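Fuculose-1-phosphate aldolase (Glaciozyma antarctica, PDB 4XXF) is a zinc-binding member of the class II aldolase and adducin family that assembles from four protein chains. Local coordinates at residues 46-51 with 56-61; 104-109 with 113-118; 144-149 with 226-231; 181-186 with 198-203. All blocks are in the same frame, centred on the assembly; numbering follows the deposited sequence.

Interaction 1: 46-51 with 56-61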
# COMPACT_ATOMS: atom_id res chain seq x y z
N LEU A 46 22.10 -1.14 -9.95
CA LEU A 46 21.76 -0.62 -11.26
C LEU A 46 23.05 -0.08 -11.86
O LEU A 46 23.76 0.68 -11.21
CB LEU A 46 20.69 0.48 -11.18
CG LEU A 46 19.24 0.08 -10.92
CD1 LEU A 46 19.00 -0.30 -9.46
CD2 LEU A 46 18.32 1.21 -11.33
N THR A 47 23.36 -0.51 -13.07
CA THR A 47 24.60 -0.09 -13.72
C THR A 47 24.34 0.56 -15.06
O THR A 47 23.34 0.26 -15.73
CB THR A 47 25.56 -1.28 -13.95
OG1 THR A 47 24.89 -2.31 -14.69
CG2 THR A 47 26.05 -1.87 -12.62
N VAL A 48 25.22 1.49 -15.44
CA VAL A 48 25.23 1.99 -16.81
C VAL A 48 26.68 2.03 -17.31
O VAL A 48 27.60 2.44 -16.60
CB VAL A 48 24.54 3.38 -16.94
CG1 VAL A 48 25.29 4.46 -16.16
CG2 VAL A 48 24.40 3.78 -18.40
N ARG A 49 26.86 1.59 -18.54
CA ARG A 49 28.17 1.61 -19.17
C ARG A 49 28.62 3.04 -19.40
O ARG A 49 27.84 3.87 -19.88
CB ARG A 49 28.10 0.86 -20.49
CG ARG A 49 29.43 0.45 -21.06
CD ARG A 49 29.23 -0.10 -22.44
NE ARG A 49 28.40 -1.31 -22.52
CZ ARG A 49 28.86 -2.55 -22.38
NH1 ARG A 49 30.13 -2.76 -22.06
NH2 ARG A 49 28.06 -3.59 -22.54
N ASP A 50 29.87 3.35 -19.06
CA ASP A 50 30.40 4.67 -19.35
C ASP A 50 30.46 4.91 -20.85
O ASP A 50 30.79 3.99 -21.61
CB ASP A 50 31.80 4.84 -18.75
CG ASP A 50 32.32 6.25 -18.87
OD1 ASP A 50 33.08 6.53 -19.82
OD2 ASP A 50 31.93 7.09 -18.03
N PRO A 51 30.13 6.13 -21.30
CA PRO A 51 30.07 6.37 -22.75
C PRO A 51 31.43 6.53 -23.42
O PRO A 51 31.48 6.55 -24.65
CB PRO A 51 29.27 7.67 -22.86
CG PRO A 51 29.46 8.35 -21.54
CD PRO A 51 29.53 7.24 -20.53
N HIS A 56 34.07 0.34 -18.42
CA HIS A 56 33.85 1.04 -17.16
C HIS A 56 32.36 1.24 -16.95
O HIS A 56 31.63 1.41 -17.93
CB HIS A 56 34.55 2.40 -17.14
CG HIS A 56 36.04 2.32 -17.14
ND1 HIS A 56 36.84 3.44 -17.22
CD2 HIS A 56 36.87 1.26 -17.05
CE1 HIS A 56 38.11 3.06 -17.19
NE2 HIS A 56 38.16 1.75 -17.10
N PHE A 57 31.93 1.23 -15.70
CA PHE A 57 30.51 1.27 -15.36
C PHE A 57 30.25 2.16 -14.16
O PHE A 57 31.01 2.13 -13.19
CB PHE A 57 30.01 -0.14 -15.09
CG PHE A 57 30.31 -1.09 -16.20
CD1 PHE A 57 31.51 -1.79 -16.24
CD2 PHE A 57 29.42 -1.23 -17.25
CE1 PHE A 57 31.81 -2.63 -17.29
CE2 PHE A 57 29.71 -2.07 -18.31
CZ PHE A 57 30.91 -2.76 -18.34
N TRP A 58 29.17 2.92 -14.23
CA TRP A 58 28.67 3.67 -13.08
C TRP A 58 27.66 2.81 -12.34
O TRP A 58 26.86 2.11 -12.96
CB TRP A 58 28.05 5.00 -13.52
CG TRP A 58 29.08 5.91 -14.11
CD1 TRP A 58 29.40 6.04 -15.44
CD2 TRP A 58 29.96 6.78 -13.40
NE1 TRP A 58 30.42 6.95 -15.59
CE2 TRP A 58 30.78 7.42 -14.36
CE3 TRP A 58 30.14 7.09 -12.04
CZ2 TRP A 58 31.77 8.35 -14.00
CZ3 TRP A 58 31.12 8.02 -11.69
CH2 TRP A 58 31.92 8.63 -12.67
N VAL A 59 27.71 2.85 -11.01
CA VAL A 59 26.87 1.99 -10.19
C VAL A 59 26.61 2.66 -8.86
O VAL A 59 27.37 3.53 -8.42
CB VAL A 59 27.55 0.59 -10.00
CG1 VAL A 59 28.84 0.72 -9.24
CG2 VAL A 59 26.62 -0.41 -9.30
N ASN A 60 25.52 2.28 -8.21
CA ASN A 60 25.26 2.71 -6.84
C ASN A 60 26.28 2.13 -5.87
O ASN A 60 26.72 0.99 -6.03
CB ASN A 60 23.85 2.29 -6.43
CG ASN A 60 23.59 0.81 -6.62
OD1 ASN A 60 23.62 0.29 -7.74
ND2 ASN A 60 23.33 0.12 -5.51
N PRO A 61 26.70 2.94 -4.87
CA PRO A 61 27.68 2.47 -3.89
C PRO A 61 27.01 1.59 -2.84
O PRO A 61 25.87 1.84 -2.45
CB PRO A 61 28.21 3.76 -3.29
CG PRO A 61 27.04 4.71 -3.38
CD PRO A 61 26.36 4.36 -4.69
O HOH W 1 35.61 6.07 -17.94
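Val48 and Trp58 form a hydrogen-bonded antiparallel pair. Val48 N donates to Trp58 O at 3.0 Å, and Trp58 N to Val48 O at 2.9 Å. Beyond the strand 46-49, Asp50 N adds a bond to His56 O at 2.9 Å. At the other end a side chain does this work: Asn60 OD1 accepts from Leu46 N at 3.0 Å. Asn60 CG lies between its own backbone N and carbonyl carbon (chi1 55°), which brings the amide back to the facing strand.

One polar bond joins two side chains, from Trp58 NE1 to Asp50 OD2, 2.9 Å long and close to the indole plane. It uses the anti lone pair of OD2. Arg19 makes a salt bridge to the same oxygen, which probably favours the charged carboxylate.

Among the looser contacts, Phe57 CE2 lies over one face of the Arg49 guanidinium, 3.8 Å from Arg49 NH1. The planes are 57° apart, so this is no parallel stack. Arg49 NH2 bonds His106 O. Thr47 CG2 meets Val59 CG2 at 3.7 Å.

The beta hairpin lies between strands 75-78 and 114-118. Helix 15-36 packs on Leu46, and His106 of helix 96-108 meets the Phe57 ring.

Interaction 2: 104-109 with 113-118. With ZN (zinc ion), chain B.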
# COMPACT_ATOMS: atom_id res chain seq x y z
N ALA A 104 29.45 -9.59 -16.27
CA ALA A 104 29.39 -10.72 -17.21
C ALA A 104 28.40 -10.44 -18.33
O ALA A 104 28.68 -10.72 -19.49
CB ALA A 104 29.04 -12.01 -16.49
N ILE A 105 27.23 -9.89 -18.00
CA ILE A 105 26.26 -9.57 -19.04
C ILE A 105 26.76 -8.44 -19.97
O ILE A 105 26.65 -8.56 -21.20
CB ILE A 105 24.90 -9.18 -18.44
CG1 ILE A 105 24.30 -10.35 -17.66
CG2 ILE A 105 23.95 -8.69 -19.54
CD1 ILE A 105 23.15 -9.94 -16.73
N HIS A 106 27.26 -7.35 -19.39
CA HIS A 106 27.80 -6.24 -20.20
C HIS A 106 28.90 -6.73 -21.16
O HIS A 106 29.03 -6.23 -22.28
CB HIS A 106 28.38 -5.12 -19.30
CG HIS A 106 27.36 -4.26 -18.61
ND1 HIS A 106 26.52 -3.39 -19.28
CD2 HIS A 106 27.14 -4.05 -17.29
CE1 HIS A 106 25.78 -2.74 -18.40
NE2 HIS A 106 26.13 -3.12 -17.18
N LYS A 107 29.70 -7.70 -20.72
CA LYS A 107 30.80 -8.22 -21.54
C LYS A 107 30.26 -9.04 -22.70
O LYS A 107 30.74 -8.94 -23.82
CB LYS A 107 31.74 -9.06 -20.69
CG LYS A 107 33.00 -9.49 -21.41
CD LYS A 107 33.65 -10.70 -20.73
CE LYS A 107 33.92 -10.43 -19.26
NZ LYS A 107 33.54 -11.59 -18.40
N ALA A 108 29.23 -9.84 -22.41
CA ALA A 108 28.64 -10.73 -23.40
C ALA A 108 27.84 -9.96 -24.44
O ALA A 108 27.79 -10.34 -25.61
CB ALA A 108 27.75 -11.76 -22.73
N ARG A 109 27.18 -8.90 -23.99
CA ARG A 109 26.29 -8.13 -24.86
C ARG A 109 26.65 -6.65 -24.94
O ARG A 109 26.22 -5.86 -24.10
CB ARG A 109 24.85 -8.31 -24.40
CG ARG A 109 24.39 -9.75 -24.48
CD ARG A 109 22.96 -9.94 -23.97
NE ARG A 109 22.01 -9.02 -24.59
CZ ARG A 109 20.72 -8.99 -24.29
NH1 ARG A 109 20.23 -9.85 -23.40
NH2 ARG A 109 19.92 -8.11 -24.86
N GLN A 113 23.46 -1.44 -22.37
CA GLN A 113 24.08 -0.29 -21.74
C GLN A 113 23.71 -0.20 -20.26
O GLN A 113 24.46 0.35 -19.47
CB GLN A 113 23.68 0.98 -22.49
CG GLN A 113 24.18 0.98 -23.94
CD GLN A 113 25.68 0.78 -24.03
OE1 GLN A 113 26.45 1.67 -23.67
NE2 GLN A 113 26.10 -0.39 -24.49
N ALA A 114 22.57 -0.78 -19.89
CA ALA A 114 22.08 -0.67 -18.52
C ALA A 114 21.48 -1.97 -18.04
O ALA A 114 20.84 -2.69 -18.82
CB ALA A 114 21.05 0.45 -18.41
N ILE A 115 21.67 -2.25 -16.76
CA ILE A 115 21.15 -3.47 -16.14
C ILE A 115 20.55 -3.11 -14.80
O ILE A 115 21.15 -2.35 -14.04
CB ILE A 115 22.26 -4.55 -15.99
CG1 ILE A 115 22.91 -4.87 -17.35
CG2 ILE A 115 21.73 -5.80 -15.32
CD1 ILE A 115 24.07 -5.82 -17.26
N CYS A 116 19.37 -3.67 -14.50
CA CYS A 116 18.67 -3.44 -13.23
C CYS A 116 18.43 -4.73 -12.49
O CYS A 116 17.91 -5.68 -13.05
CB CYS A 116 17.31 -2.77 -13.45
SG CYS A 116 17.30 -1.21 -14.30
N HIS A 117 18.75 -4.73 -11.20
CA HIS A 117 18.44 -5.84 -10.34
C HIS A 117 18.10 -5.34 -8.94
O HIS A 117 18.79 -4.50 -8.39
CB HIS A 117 19.61 -6.81 -10.28
CG HIS A 117 19.43 -7.90 -9.27
ND1 HIS A 117 18.43 -8.86 -9.38
CD2 HIS A 117 20.10 -8.18 -8.14
CE1 HIS A 117 18.52 -9.68 -8.35
NE2 HIS A 117 19.52 -9.29 -7.57
N SER A 118 17.02 -5.87 -8.37
CA SER A 118 16.62 -5.53 -7.02
C SER A 118 15.75 -6.65 -6.51
O SER A 118 15.12 -7.34 -7.31
CB SER A 118 15.86 -4.19 -7.01
OG SER A 118 15.70 -3.68 -5.70
ZN ZN B . 20.37 -10.30 -5.94
O HOH W 2 21.60 -11.20 -4.61
O HOH W 3 21.37 -8.53 -5.18
O HOH W 4 22.16 -10.56 -7.18
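His106 NE2 is hydrogen-bonded to Thr47 OG1, and Ile115 CD1 lies over it at 3.4 Å. The other ring nitrogen, His106 ND1, bonds Val112 O, so the imidazole is fixed in its rotation. Ile115 CD1 sits above one ring face, offset toward the rim. It makes a CH-pi contact, 3.5 Å from the centroid of the His106 ring and 17° off the normal.

Ile115 has CG1 anti to its carbonyl carbon (chi1 -57°) and an extended chain beyond. This carries CD1 straight at the helix. There the same methyl also meets Ile105, whose CB is 3.7 Å from Ile115 CD1. Gln113 O lies at the ring edge, 3.5 Å from His106 CE1. The helix 104-108 and strand 114-118 run nearly antiparallel, at 152°, with axes 9.6 Å apart. A classic beta bulge opens the strand, with Gln113 and Ala114 set against Gly187 of the next one.

Further along the strand, His117 NE2 binds zinc at 2.1 Å. Its ND1 bonds Leu183 O, a second-shell bond consistent with orienting the ring. His119, His181 and three waters complete the six ligands, with water 2 at 2.0 Å from the zinc ion. The helix thus packs on the N-terminal part of a strand whose later residue His117 belongs to the three-histidine zinc site of this class II aldolase family member.

Interaction 3: 144-149 with 226-231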
# COMPACT_ATOMS: atom_id res chain seq x y z
N TYR A 144 6.62 -11.50 -24.15
CA TYR A 144 6.33 -12.69 -24.96
C TYR A 144 7.56 -13.18 -25.69
O TYR A 144 8.16 -12.46 -26.48
CB TYR A 144 5.21 -12.37 -25.95
CG TYR A 144 4.98 -13.46 -26.96
CD1 TYR A 144 4.39 -14.66 -26.59
CD2 TYR A 144 5.37 -13.30 -28.27
CE1 TYR A 144 4.19 -15.67 -27.50
CE2 TYR A 144 5.17 -14.30 -29.19
CZ TYR A 144 4.58 -15.47 -28.80
OH TYR A 144 4.39 -16.47 -29.73
N GLY A 145 7.96 -14.41 -25.39
CA GLY A 145 9.14 -15.02 -25.98
C GLY A 145 10.44 -14.31 -25.65
O GLY A 145 11.46 -14.57 -26.29
N ASP A 146 10.42 -13.43 -24.65
CA ASP A 146 11.58 -12.58 -24.40
C ASP A 146 11.91 -12.44 -22.92
O ASP A 146 12.55 -11.47 -22.51
CB ASP A 146 11.36 -11.18 -25.01
CG ASP A 146 12.67 -10.51 -25.43
OD1 ASP A 146 13.62 -11.22 -25.86
OD2 ASP A 146 12.75 -9.27 -25.36
N VAL A 147 11.49 -13.42 -22.12
CA VAL A 147 11.90 -13.45 -20.72
C VAL A 147 12.41 -14.85 -20.39
O VAL A 147 11.80 -15.86 -20.75
CB VAL A 147 10.75 -13.02 -19.75
CG1 VAL A 147 9.48 -13.85 -19.94
CG2 VAL A 147 11.22 -13.08 -18.30
N ALA A 148 13.58 -14.90 -19.77
CA ALA A 148 14.23 -16.15 -19.43
C ALA A 148 13.87 -16.60 -18.02
O ALA A 148 13.37 -15.83 -17.20
CB ALA A 148 15.74 -16.02 -19.57
N LEU A 149 14.14 -17.87 -17.74
CA LEU A 149 13.95 -18.44 -16.42
C LEU A 149 15.16 -19.27 -16.09
O LEU A 149 15.48 -20.21 -16.82
CB LEU A 149 12.68 -19.29 -16.35
CG LEU A 149 12.39 -20.02 -15.02
CD1 LEU A 149 12.20 -19.04 -13.86
CD2 LEU A 149 11.18 -20.95 -15.16
N PHE A 226 1.52 -10.18 -31.83
CA PHE A 226 1.11 -8.89 -32.37
C PHE A 226 1.41 -7.77 -31.39
O PHE A 226 1.97 -6.73 -31.75
CB PHE A 226 -0.38 -8.92 -32.73
CG PHE A 226 -0.90 -7.61 -33.24
CD1 PHE A 226 -0.80 -7.30 -34.58
CD2 PHE A 226 -1.48 -6.70 -32.38
CE1 PHE A 226 -1.27 -6.09 -35.07
CE2 PHE A 226 -1.96 -5.49 -32.86
CZ PHE A 226 -1.86 -5.18 -34.20
N THR A 227 1.03 -7.99 -30.13
CA THR A 227 1.21 -6.97 -29.11
C THR A 227 2.69 -6.76 -28.77
O THR A 227 3.12 -5.63 -28.50
CB THR A 227 0.39 -7.33 -27.85
OG1 THR A 227 -0.99 -7.52 -28.23
CG2 THR A 227 0.45 -6.22 -26.82
N PHE A 228 3.49 -7.83 -28.82
CA PHE A 228 4.92 -7.71 -28.59
C PHE A 228 5.58 -6.75 -29.59
O PHE A 228 6.51 -6.02 -29.23
CB PHE A 228 5.60 -9.08 -28.65
CG PHE A 228 7.10 -9.02 -28.48
CD1 PHE A 228 7.67 -9.09 -27.21
CD2 PHE A 228 7.94 -8.89 -29.57
CE1 PHE A 228 9.04 -9.03 -27.05
CE2 PHE A 228 9.32 -8.83 -29.41
CZ PHE A 228 9.87 -8.90 -28.14
N LYS A 229 5.12 -6.78 -30.84
CA LYS A 229 5.67 -5.87 -31.84
C LYS A 229 5.50 -4.42 -31.42
O LYS A 229 6.33 -3.56 -31.73
CB LYS A 229 5.02 -6.10 -33.21
CG LYS A 229 5.72 -5.37 -34.34
CD LYS A 229 5.08 -5.67 -35.69
CE LYS A 229 5.85 -5.02 -36.83
NZ LYS A 229 5.21 -5.26 -38.16
N GLU A 230 4.42 -4.15 -30.68
CA GLU A 230 4.10 -2.79 -30.26
C GLU A 230 4.74 -2.38 -28.93
O GLU A 230 5.09 -1.22 -28.73
CB GLU A 230 2.58 -2.62 -30.17
CG GLU A 230 1.79 -3.30 -31.30
CD GLU A 230 1.92 -2.61 -32.66
OE1 GLU A 230 3.06 -2.31 -33.10
OE2 GLU A 230 0.88 -2.36 -33.30
N LEU A 231 4.89 -3.34 -28.02
CA LEU A 231 5.31 -3.05 -26.64
C LEU A 231 6.70 -3.52 -26.27
O LEU A 231 7.24 -3.10 -25.25
CB LEU A 231 4.34 -3.68 -25.63
CG LEU A 231 2.87 -3.27 -25.69
CD1 LEU A 231 2.15 -3.90 -24.52
CD2 LEU A 231 2.71 -1.76 -25.68
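Tyr144 and Phe228 bring the two backbones closest, with CA atoms 6.3 Å apart, where the loop leading to strand 147-150 passes the last turns of helix 221-231. Within that helix end, Thr227 O accepts from both Glu230 N and Leu231 N, each at 2.9 Å. Strand 147-150 is an outermost strand of the sheet within this chain, so the helix is held to the approach to a sheet edge.

Phe228 carries the contact. With CG anti to the backbone N (chi1 178°), its ring reaches from the helix to the loop. It meets backbone and side chain together. Phe228 CD1 lies 3.5 Å from Tyr144 O, approached obliquely. Farther out, Phe228 CE1 is 3.8 Å from Asp146 CB, and Phe228 CZ is 4.0 Å from Asp146 OD2. The carboxylate of Asp146 and the ring stand almost perpendicular, their planes 88° apart. Tyr144 contributes from its own ring: Tyr144 CD2 touches Phe228 CB at 4.2 Å, a light apolar contact.

The polar ends are engaged elsewhere. Asp146 OD2 forms a salt bridge with Lys174, and Tyr144 OH bonds Glu221 at the start of the same helix 221-231. The Phe228 side chain also touches Lys174.

All three touching residues are partly exposed. What joins loop and helix here is van der Waals contact of one phenyl ring with a carbonyl and a methylene. Polar anchoring comes from Lys174 and Glu221, outside the two segments, while the direct contact is nonpolar and weakly directional.

Interaction 4: 181-186 with 198-203. With ZN (zinc ion), chain B.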
# COMPACT_ATOMS: atom_id res chain seq x y z
N HIS A 181 15.19 -15.88 -6.08
CA HIS A 181 16.07 -14.73 -6.03
C HIS A 181 15.29 -13.47 -6.39
O HIS A 181 15.06 -12.61 -5.53
CB HIS A 181 17.27 -14.97 -6.95
CG HIS A 181 18.33 -13.91 -6.89
ND1 HIS A 181 19.51 -14.01 -7.60
CD2 HIS A 181 18.40 -12.75 -6.20
CE1 HIS A 181 20.26 -12.94 -7.36
NE2 HIS A 181 19.61 -12.17 -6.50
N GLY A 182 14.86 -13.38 -7.64
CA GLY A 182 14.12 -12.21 -8.07
C GLY A 182 14.35 -11.93 -9.54
O GLY A 182 14.60 -12.84 -10.32
N LEU A 183 14.30 -10.65 -9.88
CA LEU A 183 14.28 -10.21 -11.27
C LEU A 183 15.54 -9.48 -11.68
O LEU A 183 16.13 -8.76 -10.88
CB LEU A 183 13.09 -9.29 -11.51
CG LEU A 183 11.72 -9.77 -11.03
CD1 LEU A 183 10.71 -8.67 -11.28
CD2 LEU A 183 11.33 -11.03 -11.74
N LEU A 184 15.91 -9.62 -12.94
CA LEU A 184 16.96 -8.79 -13.53
C LEU A 184 16.53 -8.41 -14.94
O LEU A 184 16.01 -9.25 -15.69
CB LEU A 184 18.29 -9.54 -13.53
CG LEU A 184 19.51 -8.84 -14.15
CD1 LEU A 184 20.78 -9.31 -13.50
CD2 LEU A 184 19.60 -9.09 -15.65
N THR A 185 16.73 -7.14 -15.31
CA THR A 185 16.39 -6.68 -16.65
C THR A 185 17.57 -5.95 -17.27
O THR A 185 18.46 -5.46 -16.56
CB THR A 185 15.17 -5.74 -16.66
OG1 THR A 185 15.48 -4.56 -15.90
CG2 THR A 185 13.95 -6.44 -16.08
N VAL A 186 17.58 -5.90 -18.60
CA VAL A 186 18.65 -5.21 -19.32
C VAL A 186 18.05 -4.29 -20.37
O VAL A 186 16.90 -4.48 -20.78
CB VAL A 186 19.63 -6.21 -20.00
CG1 VAL A 186 20.16 -7.21 -18.98
CG2 VAL A 186 18.93 -6.93 -21.16
N ILE A 198 9.88 -2.44 -14.11
CA ILE A 198 8.57 -2.03 -13.60
C ILE A 198 7.47 -2.94 -14.14
O ILE A 198 6.58 -3.38 -13.39
CB ILE A 198 8.27 -0.56 -13.99
CG1 ILE A 198 9.17 0.39 -13.20
CG2 ILE A 198 6.81 -0.21 -13.72
CD1 ILE A 198 9.19 1.81 -13.78
N MET A 199 7.52 -3.23 -15.44
CA MET A 199 6.48 -4.04 -16.05
C MET A 199 6.55 -5.49 -15.59
O MET A 199 5.51 -6.14 -15.44
CB MET A 199 6.56 -3.95 -17.58
CG MET A 199 6.24 -2.53 -18.07
SD MET A 199 6.35 -2.39 -19.87
CE MET A 199 4.82 -3.18 -20.37
N LEU A 200 7.76 -6.01 -15.39
CA LEU A 200 7.90 -7.41 -14.98
C LEU A 200 7.47 -7.58 -13.52
O LEU A 200 6.77 -8.54 -13.20
CB LEU A 200 9.34 -7.89 -15.18
CG LEU A 200 9.62 -9.38 -14.93
CD1 LEU A 200 8.70 -10.25 -15.78
CD2 LEU A 200 11.07 -9.65 -15.25
N GLU A 201 7.86 -6.65 -12.65
CA GLU A 201 7.42 -6.69 -11.26
C GLU A 201 5.89 -6.64 -11.19
O GLU A 201 5.27 -7.40 -10.44
CB GLU A 201 8.04 -5.54 -10.46
CG GLU A 201 7.53 -5.38 -9.01
CD GLU A 201 7.96 -6.48 -8.05
OE1 GLU A 201 8.74 -7.38 -8.44
OE2 GLU A 201 7.52 -6.40 -6.88
N LYS A 202 5.29 -5.76 -11.99
CA LYS A 202 3.83 -5.67 -12.02
C LYS A 202 3.19 -6.96 -12.51
O LYS A 202 2.21 -7.43 -11.92
CB LYS A 202 3.38 -4.50 -12.90
CG LYS A 202 1.85 -4.32 -12.98
CD LYS A 202 1.18 -4.13 -11.63
CE LYS A 202 1.62 -2.85 -10.93
NZ LYS A 202 0.93 -2.67 -9.62
N GLN A 203 3.72 -7.58 -13.57
CA GLN A 203 3.08 -8.79 -14.05
C GLN A 203 3.28 -9.95 -13.06
O GLN A 203 2.40 -10.80 -12.94
CB GLN A 203 3.58 -9.17 -15.44
CG GLN A 203 2.80 -10.35 -16.03
CD GLN A 203 1.31 -10.11 -16.16
OE1 GLN A 203 0.86 -9.00 -16.39
NE2 GLN A 203 0.53 -11.18 -16.04
ZN ZN B . 20.37 -10.30 -5.94
O HOH W 2 21.60 -11.20 -4.61
O HOH W 3 21.37 -8.53 -5.18
O HOH W 4 22.16 -10.56 -7.18
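Strand 182-187, a central strand of the mixed sheet, leads away from zinc ligand His181 and packs against the long helix 190-213 through Leu183 and Leu200. The methyls Leu183 CD2 and Leu200 CD2 meet at 3.8 Å, the two side chains crossing at an angle. Leu183 has CG anti to its carbonyl carbon (chi1 -50°), which sends both methyls to the helix. Both touch Leu200; Leu183 CD1 also lies 3.7 Å from Glu201 OE1. Thr185 CG2 adds a looser touch on Leu200 CD2 at 4.4 Å.

Glu201 is bent at chi2 (70°), and this brings its carboxylate across to Leu183. The carboxylate is buried but well satisfied. OE1 is bonded by Ser120 OG and Gly123 N, and OE2 by Tyr122 N. These donors lie at the start of helix 121-127, and that helix end would probably stabilise a negative charge.

At the beginning of the segment, His181 NE2 binds zinc at 2.1 Å, with water 4 near its ring plane. A classic beta bulge at His181 and Gly182 lies opposite Leu178. The imidazole belongs to the metal site and does not touch the helix. From the helix, Lys202 NZ bonds Thr121 OG1 of a second subunit, and His181 packs on Gln138 of a third.

Strand 182-187 runs antiparallel between strands 114-118 and 175-178. Helix 190-213 covers the face bearing Leu183 and Thr185, whereas Leu184 points the other way and meets Ile105 of helix 96-108.

Overall arrangement
All four contacts reach one mixed sheet. Interactions 1, 2 and 4 are buried; interaction 3 lies at the surface by the edge strand 147-150, its centre about 27 Å from that of interaction 1. Only interaction 1 pairs strand with strand, and its chemistry is mainly backbone hydrogen bonding. Interactions 2 and 4 set helices on neighbouring central strands through apolar contacts, a CH-pi contact in interaction 2 and leucine packing in interaction 4, and each supplies a histidine to the same zinc ion. Interaction 1 touches interaction 2 where Arg49 NH2 meets His106 O at 2.8 Å. Interaction 3 rests on one phenylalanine ring, with its polar groups bonded to other parts of the chain.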